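Long-range contact in polyhedrin (Antheraea mylitta cypovirus 4, PDB 5A9C), which forms the crystalline occlusion bodies (polyhedra) of an insect cypovirus, which probably protect embedded virus particles outside the host: residues Leu66-Leu71 / Asp141-Val146. Sequence-based numbering, arbitrary orientation.
Sequences LNWREL and DEHNTV
Leu66 and Val146 pair through both of their peptide groups: Leu66 N donates to Val146 O at 2.9 Å, and Val146 N returns a longer bond of 3.3 Å to Leu66 O, both nearly straight at the hydrogen. Leu66 O also lies against the Thr145 side chain, 3.3 Å from CB. This antiparallel hydrogen-bonded pair joins the end of strand 61-66 to the start of strand 145-151, the central strand of a three-stranded sheet in the polyhedrin fold. Beyond it the segments stay side by side without further backbone bonds between them. Within 66-71, Leu71 N donates to Asn67 O, and Asn67 N to the anti lone pair of Glu70 OE1; Asn67 OD1, less surely placed, appears to accept from Glu70 N, as in an Asx motif. Asn144 N to Asp141 O closes a type II turn, and Asn144 OD1 receives Asp141 N at 3.1 Å. Leu71 CD1 reaches across to Asn144 O (3.6 Å), which is hydrogen-bonded to Tyr78 OH, and to Val146 CG2 (4.2 Å). Thr145 CG2, anti to its carbonyl carbon, sits 3.5 Å from Trp68 N, a buried donor with no partner. Thr145 OG1 is hydrogen-bonded to Asn101 O and Thr100 OG1, and Asn144 ND2 to Thr100 O. Trp68, packed on Asn178 of the second subunit, meets the His143 imidazole obliquely with its six-membered ring, planes at 50°, leaving His143 ND1 buried without a polar partner.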
ATOM      1  N   LEU A  66      -1.683  -8.480   8.387  1.00 20.76           N
ATOM      2  CA  LEU A  66      -2.805  -9.314   7.997  1.00 24.07           C
ATOM      3  C   LEU A  66      -3.937  -9.111   8.992  1.00 24.06           C
ATOM      4  O   LEU A  66      -3.796  -9.425  10.175  1.00 18.99           O
ATOM      5  CB  LEU A  66      -2.379 -10.783   7.946  1.00 14.98           C
ATOM      6  CG  LEU A  66      -1.300 -11.085   6.896  1.00 21.95           C
ATOM      7  CD1 LEU A  66      -0.715 -12.481   7.078  1.00 21.87           C
ATOM      8  CD2 LEU A  66      -1.850 -10.898   5.484  1.00 22.27           C
ATOM      9  N   ASN A  67      -5.053  -8.564   8.520  1.00 21.09           N
ATOM     10  CA  ASN A  67      -6.192  -8.319   9.396  1.00 21.89           C
ATOM     11  C   ASN A  67      -6.963  -9.606   9.663  1.00 22.95           C
ATOM     12  O   ASN A  67      -6.748 -10.619   8.992  1.00 17.82           O
ATOM     13  CB  ASN A  67      -7.117  -7.241   8.820  1.00 23.18           C
ATOM     14  CG  ASN A  67      -7.741  -7.651   7.504  1.00 23.83           C
ATOM     15  OD1 ASN A  67      -8.479  -8.631   7.438  1.00 29.34           O
ATOM     16  ND2 ASN A  67      -7.454  -6.898   6.449  1.00 31.69           N
ATOM     17  N   TRP A  68      -7.859  -9.565  10.643  1.00 19.71           N
ATOM     18  CA  TRP A  68      -8.529 -10.775  11.105  1.00 19.39           C
ATOM     19  C   TRP A  68      -9.434 -11.404  10.045  1.00 25.82           C
ATOM     20  O   TRP A  68      -9.626 -12.621  10.029  1.00 26.66           O
ATOM     21  CB  TRP A  68      -9.310 -10.507  12.398  1.00 33.79           C
ATOM     22  CG  TRP A  68     -10.518  -9.645  12.218  1.00 33.97           C
ATOM     23  CD1 TRP A  68     -10.571  -8.283  12.272  1.00 57.06           C
ATOM     24  CD2 TRP A  68     -11.854 -10.089  11.958  1.00 43.36           C
ATOM     25  NE1 TRP A  68     -11.858  -7.850  12.059  1.00 50.45           N
ATOM     26  CE2 TRP A  68     -12.665  -8.940  11.863  1.00 49.22           C
ATOM     27  CE3 TRP A  68     -12.444 -11.346  11.796  1.00 35.53           C
ATOM     28  CZ2 TRP A  68     -14.035  -9.010  11.613  1.00 59.34           C
ATOM     29  CZ3 TRP A  68     -13.804 -11.415  11.547  1.00 52.36           C
ATOM     30  CH2 TRP A  68     -14.584 -10.254  11.458  1.00 45.33           C
ATOM     31  N   ARG A  69      -9.983 -10.584   9.158  1.00 24.34           N
ATOM     32  CA  ARG A  69     -10.867 -11.102   8.119  1.00 25.24           C
ATOM     33  C   ARG A  69     -10.070 -11.766   6.996  1.00 28.01           C
ATOM     34  O   ARG A  69     -10.516 -12.751   6.407  1.00 30.39           O
ATOM     35  CB  ARG A  69     -11.800 -10.005   7.584  1.00 27.27           C
ATOM     36  CG  ARG A  69     -11.115  -8.903   6.792  1.00 52.30           C
ATOM     37  CD  ARG A  69     -11.976  -7.646   6.724  1.00 79.91           C
ATOM     38  NE  ARG A  69     -11.941  -6.882   7.970  1.00 82.83           N
ATOM     39  CZ  ARG A  69     -11.380  -5.682   8.102  1.00 47.23           C
ATOM     40  NH1 ARG A  69     -10.815  -5.092   7.058  1.00 49.14           N
ATOM     41  NH2 ARG A  69     -11.399  -5.065   9.275  1.00 32.30           N
ATOM     42  N   GLU A  70      -8.886 -11.233   6.712  1.00 26.21           N
ATOM     43  CA  GLU A  70      -7.987 -11.844   5.737  1.00 26.44           C
ATOM     44  C   GLU A  70      -7.522 -13.219   6.207  1.00 25.92           C
ATOM     45  O   GLU A  70      -7.294 -14.120   5.400  1.00 26.87           O
ATOM     46  CB  GLU A  70      -6.767 -10.953   5.492  1.00 21.49           C
ATOM     47  CG  GLU A  70      -7.050  -9.677   4.722  1.00 42.67           C
ATOM     48  CD  GLU A  70      -5.798  -8.845   4.508  1.00 49.32           C
ATOM     49  OE1 GLU A  70      -5.169  -8.447   5.510  1.00 38.05           O
ATOM     50  OE2 GLU A  70      -5.443  -8.591   3.336  1.00 42.34           O
ATOM     51  N   LEU A  71      -7.381 -13.371   7.521  1.00 23.39           N
ATOM     52  CA  LEU A  71      -6.849 -14.598   8.105  1.00 21.22           C
ATOM     53  C   LEU A  71      -7.884 -15.717   8.167  1.00 26.73           C
ATOM     54  O   LEU A  71      -7.539 -16.876   8.395  1.00 23.69           O
ATOM     55  CB  LEU A  71      -6.291 -14.325   9.504  1.00 20.04           C
ATOM     56  CG  LEU A  71      -4.960 -13.575   9.595  1.00 24.49           C
ATOM     57  CD1 LEU A  71      -4.659 -13.195  11.035  1.00 22.58           C
ATOM     58  CD2 LEU A  71      -3.828 -14.419   9.023  1.00 23.72           C
ATOM     59  N   ASP A 141      -4.683 -17.010  18.563  1.00 24.34           N
ATOM     60  CA  ASP A 141      -6.037 -17.232  19.056  1.00 31.88           C
ATOM     61  C   ASP A 141      -6.987 -16.292  18.324  1.00 24.97           C
ATOM     62  O   ASP A 141      -6.547 -15.434  17.559  1.00 26.86           O
ATOM     63  CB  ASP A 141      -6.131 -17.073  20.578  1.00 55.83           C
ATOM     64  CG  ASP A 141      -5.698 -15.704  21.057  1.00 43.76           C
ATOM     65  OD1 ASP A 141      -6.008 -14.703  20.378  1.00 73.72           O
ATOM     66  OD2 ASP A 141      -5.048 -15.629  22.123  1.00 66.65           O
ATOM     67  N   GLU A 142      -8.284 -16.459  18.549  1.00 22.30           N
ATOM     68  CA  GLU A 142      -9.287 -15.762  17.754  1.00 26.08           C
ATOM     69  C   GLU A 142      -9.067 -14.252  17.703  1.00 29.08           C
ATOM     70  O   GLU A 142      -8.791 -13.614  18.721  1.00 28.71           O
ATOM     71  CB  GLU A 142     -10.698 -16.080  18.260  1.00 25.01           C
ATOM     72  CG  GLU A 142     -11.805 -15.580  17.346  1.00 71.20           C
ATOM     73  CD  GLU A 142     -13.183 -16.025  17.795  1.00 78.28           C
ATOM     74  OE1 GLU A 142     -13.279 -16.730  18.823  1.00 69.87           O
ATOM     75  OE2 GLU A 142     -14.171 -15.671  17.118  1.00 77.31           O
ATOM     76  N   HIS A 143      -9.178 -13.700  16.498  1.00 37.20           N
ATOM     77  CA  HIS A 143      -9.101 -12.259  16.270  1.00 40.56           C
ATOM     78  C   HIS A 143      -7.692 -11.667  16.341  1.00 33.71           C
ATOM     79  O   HIS A 143      -7.502 -10.483  16.059  1.00 30.69           O
ATOM     80  CB  HIS A 143     -10.059 -11.506  17.195  1.00 41.23           C
ATOM     81  CG  HIS A 143     -11.503 -11.782  16.916  1.00 62.15           C
ATOM     82  ND1 HIS A 143     -11.916 -12.611  15.893  1.00 70.81           N
ATOM     83  CD2 HIS A 143     -12.631 -11.342  17.520  1.00 70.99           C
ATOM     84  CE1 HIS A 143     -13.235 -12.668  15.882  1.00 69.40           C
ATOM     85  NE2 HIS A 143     -13.694 -11.908  16.859  1.00 71.07           N
ATOM     86  N   ASN A 144      -6.709 -12.481  16.717  1.00 24.20           N
ATOM     87  CA  ASN A 144      -5.316 -12.064  16.591  1.00 28.25           C
ATOM     88  C   ASN A 144      -5.067 -11.555  15.175  1.00 22.24           C
ATOM     89  O   ASN A 144      -5.712 -12.003  14.228  1.00 24.42           O
ATOM     90  CB  ASN A 144      -4.364 -13.231  16.875  1.00 28.94           C
ATOM     91  CG  ASN A 144      -3.738 -13.162  18.256  1.00 30.94           C
ATOM     92  OD1 ASN A 144      -3.551 -14.186  18.916  1.00 28.35           O
ATOM     93  ND2 ASN A 144      -3.402 -11.959  18.698  1.00 25.96           N
ATOM     94  N   THR A 145      -4.146 -10.610  15.031  1.00 18.37           N
ATOM     95  CA  THR A 145      -3.671 -10.215  13.711  1.00 16.28           C
ATOM     96  C   THR A 145      -2.172 -10.462  13.630  1.00 23.79           C
ATOM     97  O   THR A 145      -1.529 -10.707  14.647  1.00 19.46           O
ATOM     98  CB  THR A 145      -3.990  -8.741  13.386  1.00 19.08           C
ATOM     99  OG1 THR A 145      -3.640  -7.913  14.501  1.00 21.72           O
ATOM    100  CG2 THR A 145      -5.473  -8.570  13.072  1.00 19.29           C
ATOM    101  N   VAL A 146      -1.620 -10.406  12.423  1.00 17.99           N
ATOM    102  CA  VAL A 146      -0.208 -10.707  12.226  1.00 17.34           C
ATOM    103  C   VAL A 146       0.546  -9.563  11.552  1.00 15.10           C
ATOM    104  O   VAL A 146       0.091  -9.001  10.558  1.00 19.47           O
ATOM    105  CB  VAL A 146      -0.020 -11.992  11.396  1.00 18.74           C
ATOM    106  CG1 VAL A 146       1.455 -12.231  11.119  1.00 18.54           C
ATOM    107  CG2 VAL A 146      -0.645 -13.188  12.111  1.00 19.69           C
TER